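Local atomic coordinates of thiol-activated cytolysin (Desulfobulbus propionicus, PDB entry 6NAL), a protein that probably inserts oligomeric pores into target membranes, as a bacterial toxin of the cholesterol-dependent cytolysin family. Residues 76-81 against 87-92; 171-176 against 296-301; 210-215 against 219-224; 302-305 against 310-313; 399-404 against 414-419. All blocks are in the same frame, centred on the assembly; numbering follows the deposited sequence.

Interaction 1: residues 76-81 against 87-92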
# COMPACT_ATOMS: atom_id res chain seq x y z
N LEU A 76 -46.83 -19.02 1.72
CA LEU A 76 -46.47 -19.20 0.32
C LEU A 76 -46.30 -17.84 -0.33
O LEU A 76 -46.97 -16.86 0.03
CB LEU A 76 -47.52 -19.98 -0.41
CG LEU A 76 -47.63 -21.44 0.00
CD1 LEU A 76 -48.83 -21.98 -0.84
CD2 LEU A 76 -46.41 -22.24 -0.24
N LEU A 77 -45.38 -17.77 -1.28
CA LEU A 77 -45.05 -16.51 -1.93
C LEU A 77 -44.88 -16.78 -3.40
O LEU A 77 -44.62 -17.92 -3.78
CB LEU A 77 -43.75 -15.91 -1.39
CG LEU A 77 -43.70 -15.58 0.08
CD1 LEU A 77 -42.23 -15.35 0.48
CD2 LEU A 77 -44.60 -14.33 0.34
N VAL A 78 -44.98 -15.72 -4.22
CA VAL A 78 -44.53 -15.82 -5.62
C VAL A 78 -43.11 -15.24 -5.73
O VAL A 78 -42.84 -14.10 -5.33
CB VAL A 78 -45.50 -15.16 -6.63
CG1 VAL A 78 -46.97 -15.53 -6.33
CG2 VAL A 78 -45.34 -13.66 -6.72
N ALA A 79 -42.20 -16.04 -6.24
CA ALA A 79 -40.81 -15.59 -6.35
C ALA A 79 -40.74 -14.39 -7.28
O ALA A 79 -41.42 -14.32 -8.31
CB ALA A 79 -39.93 -16.73 -6.86
N SER A 80 -39.92 -13.43 -6.90
CA SER A 80 -39.90 -12.13 -7.56
C SER A 80 -38.69 -11.37 -7.05
O SER A 80 -38.37 -11.45 -5.86
CB SER A 80 -41.18 -11.35 -7.25
OG SER A 80 -41.00 -10.03 -7.66
N ASN A 81 -38.05 -10.62 -7.94
CA ASN A 81 -36.96 -9.77 -7.48
C ASN A 81 -37.42 -8.84 -6.38
O ASN A 81 -36.61 -8.43 -5.54
CB ASN A 81 -36.39 -8.97 -8.63
CG ASN A 81 -35.57 -9.81 -9.51
OD1 ASN A 81 -34.78 -10.64 -9.05
ND2 ASN A 81 -35.76 -9.65 -10.81
N LYS A 87 -40.18 -6.45 -0.45
CA LYS A 87 -41.62 -6.48 -0.76
C LYS A 87 -42.06 -7.85 -1.28
O LYS A 87 -42.40 -8.02 -2.46
CB LYS A 87 -41.94 -5.37 -1.76
CG LYS A 87 -41.75 -3.99 -1.15
CD LYS A 87 -41.94 -2.89 -2.18
CE LYS A 87 -41.76 -1.49 -1.57
NZ LYS A 87 -40.41 -1.22 -0.94
N PRO A 88 -42.07 -8.84 -0.41
CA PRO A 88 -42.50 -10.18 -0.85
C PRO A 88 -43.98 -10.19 -1.21
O PRO A 88 -44.80 -9.49 -0.60
CB PRO A 88 -42.18 -11.07 0.36
CG PRO A 88 -42.34 -10.15 1.52
CD PRO A 88 -41.88 -8.76 1.04
N GLN A 89 -44.30 -10.98 -2.22
CA GLN A 89 -45.62 -11.00 -2.83
C GLN A 89 -46.34 -12.24 -2.32
O GLN A 89 -45.96 -13.38 -2.66
CB GLN A 89 -45.52 -10.98 -4.37
CG GLN A 89 -46.89 -10.93 -5.05
CD GLN A 89 -46.85 -11.05 -6.58
OE1 GLN A 89 -45.82 -10.80 -7.21
NE2 GLN A 89 -47.99 -11.47 -7.16
N GLU A 90 -47.34 -12.02 -1.48
CA GLU A 90 -48.19 -13.10 -1.00
C GLU A 90 -48.85 -13.87 -2.15
O GLU A 90 -49.26 -13.29 -3.16
CB GLU A 90 -49.23 -12.51 -0.07
CG GLU A 90 -50.07 -13.51 0.74
CD GLU A 90 -51.10 -12.77 1.63
OE1 GLU A 90 -51.46 -11.63 1.25
OE2 GLU A 90 -51.52 -13.33 2.69
N LEU A 91 -48.89 -15.18 -1.99
CA LEU A 91 -49.66 -16.10 -2.83
C LEU A 91 -50.91 -16.47 -2.04
O LEU A 91 -50.91 -17.41 -1.25
CB LEU A 91 -48.83 -17.33 -3.16
CG LEU A 91 -49.62 -18.42 -3.86
CD1 LEU A 91 -50.27 -17.76 -5.08
CD2 LEU A 91 -48.77 -19.55 -4.29
N ALA A 92 -51.97 -15.70 -2.23
CA ALA A 92 -53.17 -15.81 -1.38
C ALA A 92 -54.12 -16.85 -1.96
O ALA A 92 -54.94 -16.57 -2.85
CB ALA A 92 -53.84 -14.45 -1.23
O HOH W 1 -49.66 -18.02 1.77
O HOH W 2 -41.98 -11.93 -4.20

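Interaction 2: residues 171-176 against 296-301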
# COMPACT_ATOMS: atom_id res chain seq x y z
N LYS A 171 -33.68 2.61 7.45
CA LYS A 171 -33.68 3.98 6.93
C LYS A 171 -34.58 4.87 7.78
O LYS A 171 -34.20 6.02 8.09
CB LYS A 171 -34.08 3.99 5.45
CG LYS A 171 -32.80 3.75 4.56
CD LYS A 171 -32.97 4.34 3.15
CE LYS A 171 -34.18 3.75 2.44
NZ LYS A 171 -34.48 4.43 1.14
N GLN A 172 -35.77 4.36 8.14
CA GLN A 172 -36.64 5.08 9.07
C GLN A 172 -35.89 5.43 10.35
O GLN A 172 -35.76 6.61 10.71
CB GLN A 172 -37.90 4.26 9.41
CG GLN A 172 -38.92 5.06 10.25
CD GLN A 172 -39.50 4.28 11.44
OE1 GLN A 172 -39.43 3.04 11.49
NE2 GLN A 172 -40.09 5.00 12.41
N LYS A 173 -35.39 4.42 11.05
CA LYS A 173 -34.99 4.60 12.45
C LYS A 173 -33.61 5.26 12.57
O LYS A 173 -33.45 6.22 13.34
CB LYS A 173 -35.02 3.24 13.15
CG LYS A 173 -36.39 2.52 13.17
CD LYS A 173 -37.33 3.01 14.29
CE LYS A 173 -38.68 2.27 14.30
NZ LYS A 173 -39.48 2.53 15.55
N LEU A 174 -32.62 4.76 11.84
CA LEU A 174 -31.27 5.32 11.93
C LEU A 174 -31.09 6.55 11.06
O LEU A 174 -30.00 7.15 11.07
CB LEU A 174 -30.20 4.31 11.50
CG LEU A 174 -29.85 3.23 12.51
CD1 LEU A 174 -28.82 2.28 11.95
CD2 LEU A 174 -29.38 3.83 13.82
N SER A 175 -32.10 6.91 10.27
CA SER A 175 -32.01 8.04 9.34
C SER A 175 -30.73 7.95 8.50
O SER A 175 -29.75 8.68 8.67
CB SER A 175 -32.11 9.35 10.12
OG SER A 175 -32.57 10.40 9.29
N ILE A 176 -30.78 6.97 7.59
CA ILE A 176 -29.72 6.65 6.65
C ILE A 176 -30.12 7.25 5.30
O ILE A 176 -31.12 6.83 4.71
CB ILE A 176 -29.54 5.13 6.53
CG1 ILE A 176 -29.15 4.54 7.88
CG2 ILE A 176 -28.56 4.83 5.40
CD1 ILE A 176 -27.71 4.38 8.04
N GLY A 296 -37.25 -7.80 21.79
CA GLY A 296 -37.23 -7.52 23.23
C GLY A 296 -37.74 -6.10 23.48
O GLY A 296 -38.80 -5.69 22.93
N SER A 297 -37.04 -5.36 24.33
CA SER A 297 -37.03 -3.90 24.22
C SER A 297 -37.16 -3.38 22.79
O SER A 297 -36.71 -4.05 21.83
CB SER A 297 -35.70 -3.42 24.81
OG SER A 297 -34.64 -3.69 23.91
N GLU A 298 -37.58 -2.11 22.63
CA GLU A 298 -37.51 -1.46 21.34
C GLU A 298 -37.11 -0.05 21.67
O GLU A 298 -37.78 0.59 22.47
CB GLU A 298 -38.79 -1.43 20.50
CG GLU A 298 -38.49 -0.73 19.12
CD GLU A 298 -39.74 -0.32 18.31
OE1 GLU A 298 -39.64 -0.23 17.04
OE2 GLU A 298 -40.79 -0.05 18.95
N ALA A 299 -35.98 0.42 21.13
CA ALA A 299 -35.52 1.77 21.43
C ALA A 299 -34.74 2.31 20.26
O ALA A 299 -34.16 1.56 19.48
CB ALA A 299 -34.64 1.82 22.68
N VAL A 300 -34.72 3.64 20.11
CA VAL A 300 -33.74 4.30 19.26
C VAL A 300 -33.17 5.46 20.04
O VAL A 300 -33.89 6.10 20.80
CB VAL A 300 -34.25 4.78 17.88
CG1 VAL A 300 -35.14 3.65 17.29
CG2 VAL A 300 -34.97 6.01 17.96
N TYR A 301 -31.86 5.70 19.86
CA TYR A 301 -31.16 6.84 20.44
C TYR A 301 -30.37 7.57 19.35
O TYR A 301 -29.83 6.95 18.43
CB TYR A 301 -30.17 6.39 21.54
CG TYR A 301 -30.68 5.37 22.54
CD1 TYR A 301 -30.85 4.07 22.16
CD2 TYR A 301 -30.98 5.72 23.86
CE1 TYR A 301 -31.24 3.15 23.04
CE2 TYR A 301 -31.43 4.80 24.76
CZ TYR A 301 -31.54 3.50 24.33
OH TYR A 301 -31.99 2.48 25.09

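Interaction 3: residues 210-215 against 219-224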
# COMPACT_ATOMS: atom_id res chain seq x y z
N ASP A 210 -50.17 -31.01 -1.94
CA ASP A 210 -50.79 -31.23 -0.63
C ASP A 210 -50.85 -29.98 0.26
O ASP A 210 -51.59 -29.98 1.25
CB ASP A 210 -50.04 -32.33 0.16
CG ASP A 210 -50.01 -33.69 -0.55
OD1 ASP A 210 -50.39 -33.78 -1.75
OD2 ASP A 210 -49.59 -34.68 0.10
N ILE A 211 -50.06 -28.94 -0.03
CA ILE A 211 -50.18 -27.69 0.70
C ILE A 211 -51.49 -26.97 0.41
O ILE A 211 -51.93 -26.15 1.23
CB ILE A 211 -49.00 -26.77 0.38
CG1 ILE A 211 -48.98 -25.54 1.28
CG2 ILE A 211 -49.01 -26.29 -1.10
CD1 ILE A 211 -48.25 -25.73 2.57
N PHE A 212 -52.13 -27.26 -0.73
CA PHE A 212 -53.35 -26.54 -1.06
C PHE A 212 -54.60 -27.29 -0.58
O PHE A 212 -54.63 -28.52 -0.48
CB PHE A 212 -53.39 -26.31 -2.56
CG PHE A 212 -52.20 -25.53 -3.07
CD1 PHE A 212 -52.05 -24.19 -2.76
CD2 PHE A 212 -51.22 -26.15 -3.84
CE1 PHE A 212 -50.96 -23.46 -3.23
CE2 PHE A 212 -50.12 -25.44 -4.32
CZ PHE A 212 -49.99 -24.09 -4.04
N ALA A 213 -55.61 -26.52 -0.21
CA ALA A 213 -56.94 -27.10 0.00
C ALA A 213 -57.44 -27.77 -1.27
O ALA A 213 -57.10 -27.38 -2.40
CB ALA A 213 -57.92 -26.02 0.45
N GLU A 214 -58.30 -28.78 -1.08
CA GLU A 214 -58.81 -29.55 -2.21
C GLU A 214 -59.58 -28.69 -3.20
O GLU A 214 -59.61 -29.02 -4.39
CB GLU A 214 -59.71 -30.67 -1.70
CG GLU A 214 -58.96 -31.95 -1.34
CD GLU A 214 -59.90 -33.08 -0.94
OE1 GLU A 214 -60.33 -33.09 0.24
OE2 GLU A 214 -60.19 -33.95 -1.80
N SER A 215 -60.16 -27.57 -2.73
CA SER A 215 -60.89 -26.67 -3.61
C SER A 215 -60.01 -25.85 -4.54
O SER A 215 -60.52 -25.33 -5.54
CB SER A 215 -61.73 -25.69 -2.80
OG SER A 215 -61.03 -25.20 -1.67
N GLU A 219 -55.73 -22.90 -11.82
CA GLU A 219 -56.15 -21.60 -12.32
C GLU A 219 -56.14 -20.53 -11.23
O GLU A 219 -55.88 -19.36 -11.52
CB GLU A 219 -57.54 -21.73 -12.95
CG GLU A 219 -57.85 -20.59 -13.87
CD GLU A 219 -57.07 -20.68 -15.16
OE1 GLU A 219 -56.72 -21.82 -15.58
OE2 GLU A 219 -56.82 -19.60 -15.76
N ASP A 220 -56.38 -20.90 -9.98
CA ASP A 220 -56.24 -19.92 -8.91
C ASP A 220 -54.80 -19.48 -8.73
O ASP A 220 -54.54 -18.31 -8.44
CB ASP A 220 -56.77 -20.48 -7.60
CG ASP A 220 -58.21 -20.84 -7.70
OD1 ASP A 220 -58.97 -20.01 -8.25
OD2 ASP A 220 -58.56 -21.96 -7.27
N LEU A 221 -53.84 -20.40 -8.85
CA LEU A 221 -52.44 -20.04 -8.73
C LEU A 221 -52.02 -19.09 -9.85
O LEU A 221 -51.41 -18.05 -9.59
CB LEU A 221 -51.57 -21.29 -8.73
CG LEU A 221 -51.34 -22.01 -7.41
CD1 LEU A 221 -52.55 -22.60 -6.81
CD2 LEU A 221 -50.34 -23.15 -7.67
N ALA A 222 -52.36 -19.42 -11.11
CA ALA A 222 -51.96 -18.56 -12.23
C ALA A 222 -52.52 -17.15 -12.09
O ALA A 222 -51.83 -16.15 -12.39
CB ALA A 222 -52.39 -19.17 -13.57
N ARG A 223 -53.76 -17.03 -11.62
CA ARG A 223 -54.37 -15.72 -11.39
C ARG A 223 -53.63 -14.92 -10.32
O ARG A 223 -53.64 -13.69 -10.35
CB ARG A 223 -55.82 -15.88 -10.95
CG ARG A 223 -56.82 -16.25 -12.04
CD ARG A 223 -58.05 -16.90 -11.36
NE ARG A 223 -58.94 -17.48 -12.34
CZ ARG A 223 -59.95 -18.31 -12.07
NH1 ARG A 223 -60.22 -18.69 -10.81
NH2 ARG A 223 -60.70 -18.75 -13.08
N ALA A 224 -53.02 -15.60 -9.34
CA ALA A 224 -52.27 -14.92 -8.30
C ALA A 224 -50.86 -14.52 -8.71
O ALA A 224 -50.22 -13.77 -7.96
CB ALA A 224 -52.21 -15.80 -7.05

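Interaction 4: residues 302-305 against 310-313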
# COMPACT_ATOMS: atom_id res chain seq x y z
N ASN A 302 -30.24 8.89 19.49
CA ASN A 302 -29.55 9.74 18.54
C ASN A 302 -28.75 10.75 19.33
O ASN A 302 -29.05 11.02 20.49
CB ASN A 302 -30.54 10.49 17.62
CG ASN A 302 -31.29 9.57 16.69
OD1 ASN A 302 -30.68 8.84 15.90
ND2 ASN A 302 -32.64 9.60 16.75
N GLY A 303 -27.70 11.29 18.73
CA GLY A 303 -27.03 12.41 19.35
C GLY A 303 -26.11 12.08 20.50
O GLY A 303 -25.75 12.98 21.27
N LEU A 304 -25.70 10.83 20.63
CA LEU A 304 -24.76 10.49 21.68
C LEU A 304 -23.33 10.76 21.23
O LEU A 304 -23.01 10.84 20.02
CB LEU A 304 -24.95 9.03 22.06
CG LEU A 304 -26.26 8.67 22.79
CD1 LEU A 304 -27.47 9.22 22.10
CD2 LEU A 304 -26.31 7.17 22.86
N SER A 305 -22.45 10.91 22.23
CA SER A 305 -21.04 11.20 21.99
C SER A 305 -20.10 10.30 22.79
O SER A 305 -20.36 9.93 23.93
CB SER A 305 -20.67 12.62 22.33
OG SER A 305 -19.28 12.72 22.53
N ASP A 310 -20.41 8.78 30.41
CA ASP A 310 -21.74 8.29 30.78
C ASP A 310 -22.60 7.94 29.59
O ASP A 310 -23.58 7.23 29.76
CB ASP A 310 -22.43 9.32 31.69
CG ASP A 310 -21.91 9.23 33.15
OD1 ASP A 310 -21.95 10.28 33.85
OD2 ASP A 310 -21.42 8.12 33.56
N ASP A 311 -22.27 8.47 28.40
CA ASP A 311 -22.83 7.94 27.16
C ASP A 311 -22.23 6.57 26.83
O ASP A 311 -22.96 5.64 26.44
CB ASP A 311 -22.59 8.94 26.02
CG ASP A 311 -23.64 10.06 25.96
OD1 ASP A 311 -24.49 10.16 26.88
OD2 ASP A 311 -23.60 10.85 24.98
N VAL A 312 -20.92 6.41 27.03
CA VAL A 312 -20.27 5.12 26.79
C VAL A 312 -20.88 4.03 27.67
O VAL A 312 -21.22 2.93 27.21
CB VAL A 312 -18.74 5.25 27.03
CG1 VAL A 312 -18.03 3.94 26.71
CG2 VAL A 312 -18.15 6.40 26.21
N GLN A 313 -21.03 4.31 28.96
CA GLN A 313 -21.65 3.30 29.81
C GLN A 313 -23.15 3.12 29.50
O GLN A 313 -23.69 2.01 29.64
CB GLN A 313 -21.38 3.68 31.27
CG GLN A 313 -22.12 2.79 32.28
CD GLN A 313 -22.10 3.34 33.71
OE1 GLN A 313 -23.16 3.44 34.32
NE2 GLN A 313 -20.91 3.76 34.22

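Interaction 5: residues 399-404 against 414-419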
# COMPACT_ATOMS: atom_id res chain seq x y z
N LYS A 399 16.05 16.86 -3.81
CA LYS A 399 16.23 18.18 -3.23
C LYS A 399 17.42 18.17 -2.27
O LYS A 399 17.92 17.13 -1.86
CB LYS A 399 15.00 18.66 -2.48
CG LYS A 399 13.73 18.73 -3.27
CD LYS A 399 13.63 20.00 -4.09
CE LYS A 399 12.17 20.24 -4.49
NZ LYS A 399 12.04 21.01 -5.75
N GLY A 400 17.87 19.37 -1.92
CA GLY A 400 19.07 19.53 -1.14
C GLY A 400 18.94 20.72 -0.23
O GLY A 400 18.41 21.77 -0.60
N TRP A 401 19.46 20.59 0.97
CA TRP A 401 19.56 21.73 1.86
C TRP A 401 20.45 22.81 1.25
O TRP A 401 21.52 22.51 0.71
CB TRP A 401 20.16 21.30 3.18
CG TRP A 401 20.31 22.36 4.17
CD1 TRP A 401 19.38 23.28 4.51
CD2 TRP A 401 21.44 22.60 5.00
NE1 TRP A 401 19.86 24.09 5.51
CE2 TRP A 401 21.13 23.69 5.82
CE3 TRP A 401 22.69 22.01 5.11
CZ2 TRP A 401 22.01 24.18 6.76
CZ3 TRP A 401 23.56 22.50 6.03
CH2 TRP A 401 23.22 23.57 6.86
N GLU A 402 20.03 24.07 1.41
CA GLU A 402 20.75 25.18 0.76
C GLU A 402 22.17 25.30 1.30
O GLU A 402 23.09 25.73 0.59
CB GLU A 402 19.96 26.49 0.95
CG GLU A 402 20.12 27.18 2.34
CD GLU A 402 18.85 27.94 2.80
OE1 GLU A 402 18.00 27.33 3.52
OE2 GLU A 402 18.68 29.14 2.45
N GLY A 403 22.38 24.86 2.56
CA GLY A 403 23.68 24.96 3.19
C GLY A 403 24.70 23.89 2.85
O GLY A 403 25.79 23.88 3.43
N ASN A 404 24.35 22.95 1.97
CA ASN A 404 25.20 21.81 1.70
C ASN A 404 26.57 22.27 1.27
O ASN A 404 26.70 23.26 0.54
CB ASN A 404 24.58 20.94 0.62
CG ASN A 404 23.46 20.09 1.16
OD1 ASN A 404 23.16 20.12 2.37
ND2 ASN A 404 22.81 19.36 0.30
N THR A 414 21.49 24.49 13.49
CA THR A 414 20.35 24.90 12.68
C THR A 414 19.33 23.78 12.63
O THR A 414 19.60 22.63 13.01
CB THR A 414 20.80 25.36 11.26
OG1 THR A 414 19.73 26.07 10.63
CG2 THR A 414 21.29 24.22 10.38
N THR A 415 18.12 24.16 12.25
CA THR A 415 17.02 23.23 12.12
C THR A 415 16.57 23.28 10.67
O THR A 415 16.29 24.36 10.14
CB THR A 415 15.89 23.58 13.09
OG1 THR A 415 16.31 23.28 14.43
CG2 THR A 415 14.66 22.74 12.81
N ILE A 416 16.56 22.11 10.02
CA ILE A 416 15.98 21.96 8.68
C ILE A 416 14.55 21.41 8.77
O ILE A 416 14.38 20.23 9.02
CB ILE A 416 16.86 21.03 7.83
CG1 ILE A 416 18.28 21.59 7.71
CG2 ILE A 416 16.26 20.78 6.42
CD1 ILE A 416 19.21 20.61 7.18
N PRO A 417 13.50 22.20 8.62
CA PRO A 417 12.14 21.62 8.70
C PRO A 417 11.70 20.99 7.39
O PRO A 417 11.88 21.54 6.30
CB PRO A 417 11.27 22.83 9.06
CG PRO A 417 11.98 23.99 8.30
CD PRO A 417 13.49 23.62 8.25
N LEU A 418 11.07 19.82 7.51
CA LEU A 418 10.59 19.01 6.40
C LEU A 418 9.11 18.68 6.56
O LEU A 418 8.66 18.32 7.66
CB LEU A 418 11.41 17.73 6.32
CG LEU A 418 12.86 17.96 5.86
CD1 LEU A 418 13.63 16.67 6.06
CD2 LEU A 418 12.96 18.42 4.40
N ARG A 419 8.38 18.73 5.46
CA ARG A 419 7.01 18.30 5.44
C ARG A 419 6.93 16.81 5.20
O ARG A 419 7.90 16.16 4.85
CB ARG A 419 6.23 19.07 4.40
CG ARG A 419 6.33 20.56 4.65
CD ARG A 419 5.27 21.34 3.91
NE ARG A 419 5.50 21.28 2.47
CZ ARG A 419 4.61 21.69 1.57
NH1 ARG A 419 3.45 22.18 1.99
NH2 ARG A 419 4.88 21.60 0.27

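Interaction 1: residues 76-81 against 87-92
Val-78, Leu-91 and Gln-89 carry this contact, in which the short strand 89-90 is added to strand 76-78 as a weakly bonded antiparallel partner. Strand 76-78 is bonded on its other side to strand 232-250, a long member of the large antiparallel sheet. Two backbone bonds join the segments: Val-78 N to Gln-89 O (3.0 Å) and Leu-91 N to Leu-76 O (3.3 Å). Between them, Leu-77 and Glu-90 form a non-hydrogen-bonded pair. Val-78 spreads its two methyls over different partners. CG1 meets Leu-91 CB at 4.1 Å, the two side chains crossing at about a right angle, while CG2 faces the extended chain of Gln-89, whose CB lies 3.6 Å from it. The Gln-89 amide reaches that methyl so closely in the model that its exact setting is doubtful. With its CG anti to the backbone N (chi1 172°), Leu-91 directs its branches back at the strand, and its CB packs on Leu-76 CB at 4.0 Å. On the far side of the strand Leu-77 CD2 rests on Pro-88 CB, and both residues also touch Tyr-336. At the Gln-89 end a water bridges the backbones, donating to Val-78 O at 2.6 Å and accepting from Gln-89 N at 3.2 Å.

Interaction 2: residues 171-176 against 296-301
Lys-173, near the end of helix 167-174, reaches across to Glu-298, just before strand 299-305, and to Val-300 within it. In the cytolysin family, helical bundles beside the central sheet refold into the membrane-spanning hairpins, and a short strand pairs with the sheet's edge. Helix 167-174, between strands 147-152 and 187-202 in sequence, probably belongs to one such bundle, and strand 299-305, antiparallel to strand 287-294, to that edge.

The ionic part is a single salt bridge, Lys-173 NZ to Glu-298 OE1 at 3.1 Å. The ammonium group comes from above the carboxylate, 54° out of its plane, and the two side chains cross at about a right angle. Glu-298 runs extended from just ahead of the strand, CG anti to the backbone N (chi1 -178°), which carries its carboxylate out to the lysine. A weak hydrogen bond from the OH of Tyr-169 also reaches OE1, so this one oxygen serves two partners from the same helix.

The apolar part uses the lysine's methylenes. A bend at chi2 (-82°) turns the chain beyond CG, and the stem passes Val-300 at about a right angle. Val-292 of strand 287-294 touches both Lys-173 and Val-300, tying helix and strand to the same part of the sheet. CD of Lys-173 approaches CG1 of Val-300 to 3.8 Å, and CB of the lysine lies 4.2 Å from that methyl.

Interaction 3: residues 210-215 against 219-224
Phe-212 on Leu-221 is the main touch between the loop 210-215 and the helix that follows it; Ser-215 near Asp-220 is the lesser one. Coming from the 3-10 segment at 210-211, Ile-211 places its CG2 over the centre of the Phe-212 ring, 3.4 Å above the plane. Leu-221 comes to the opposite face, so the ring lies between two aliphatic side chains. Leu-221 CD1 stands 4.2 Å from the ring centroid and 19° off its normal, a CH-pi contact, while CD2 closes on Phe-212 CZ at 3.8 Å. The phenylalanine has its CG beside the backbone N (chi1 -58°), which swings the ring toward the helix. This is a loop folding back on the first turns of helix 218-224, with Ile-7 of helix 2-12 and Leu-76 of the sheet also touching the phenylalanine. At Ser-215 the backbone O is 4.3 Å from Asp-220 OD2. That carboxylate oxygen accepts the backbone N-H of Thr-217, just before the helix. Its other oxygen, OD1, forms a salt bridge with Arg-223 NH1 (3.1 Å), one turn further along the helix.

Interaction 4: residues 302-305 against 310-313
A tight strand-to-helix connection is closed here by Asp-311, in the first turn of helix 309-320, which turns back to grip the backbone of Ser-305 near the end of strand 299-305. The bond runs from Ser-305 N to Asp-311 OD2, 3.0 Å long and almost straight at 172°. OD2 accepts through its anti lone pair, the one directed away from the other carboxylate oxygen. With CG of Asp-311 beside its own backbone N (chi1 -83°), the carboxylate is turned toward the strand. The same oxygen lies 3.5 Å from Leu-304 CA and 3.7 Å from Leu-304 CB, so the polar grip sits against the aliphatic start of the leucine. Asp-311 CB, in turn, comes to 3.2 Å from the carbonyl oxygen of Ser-305.

Just before this point the chain turns a corner at Gly-303. Gly-303 and Leu-304 both face Val-289, a G1 beta bulge against strand 287-294, and Gly-303 takes the positive phi (77°) that this bulge needs. In cytolysins a short strand and the helix after it lie at the edge of the central sheet and are thought to move when the subunits join; strand 299-305 and helix 309-320 fit that position by topology.

Other polar atoms of the turn are held close by. Ser-305 OG bonds to the backbone N of Asn-307, as in an ST turn, and Ser-308 OG is hydrogen-bonded to Asp-311 N. The negative carboxylate stands near the helix N-terminus, where its charge would probably be eased by the helix dipole.

Interaction 5: residues 399-404 against 414-419
Trp-401 turns one face of its indole to Ile-416, bridging strands 394-408 and 412-418 of the beta sandwich domain, which belong to different sheets. The tryptophan's CG is anti to its backbone N (chi1 -179°), which carries the ring toward strand 412-418. Ile-416, its CG1 beside the backbone N (chi1 -59°), lays CD1 over the five-membered ring, 3.6 Å from the centroid and only 8° off the normal, a close CH-pi contact. CG1 of the isoleucine follows over the same face, above Trp-401 NE1 at 3.7 Å, and the two side chains cross at about a right angle. Further along the indole, Thr-414 brings its methyl CG2 to 3.7 Å from Trp-401 CZ2, obliquely to the ring. The indole's other face is occupied by its own chain: Trp-401 begins a type I beta turn, closed by Asn-404 N to Trp-401 O (3.1 Å), and this sets Gly-403 N 3.4 Å above the ring plane. Leu-370 of strand 349-372 also touches the tryptophan. Between the segments the side chains meet by carbon-on-ring packing alone, so the fit depends on shape and dispersion, with the turn behind the indole probably limiting its tilt.

Overall arrangement
Interactions 1 to 4 lie in the body of the cytolysin and interaction 5 in the beta sandwich domain; the centres of interactions 3 and 5 are about 85 Å apart, on opposite sides of the chain's centre. Interactions 1 and 3 touch, centres about 14 Å apart, where Leu-76 meets Phe-212 and Leu-91 meets Ala-224. Interactions 2 and 4, about 15 Å apart between centres, share strand 299-305. Interactions 1, 2 and 4 all reach the large antiparallel sheet. Along the chain interaction 1 closes before interaction 2 opens, interaction 3 is nested in the loop of interaction 2, and interactions 4 and 5 follow. The elongated chain thus separates the probably pore-forming sheet region from the sandwich, which in relatives binds membrane.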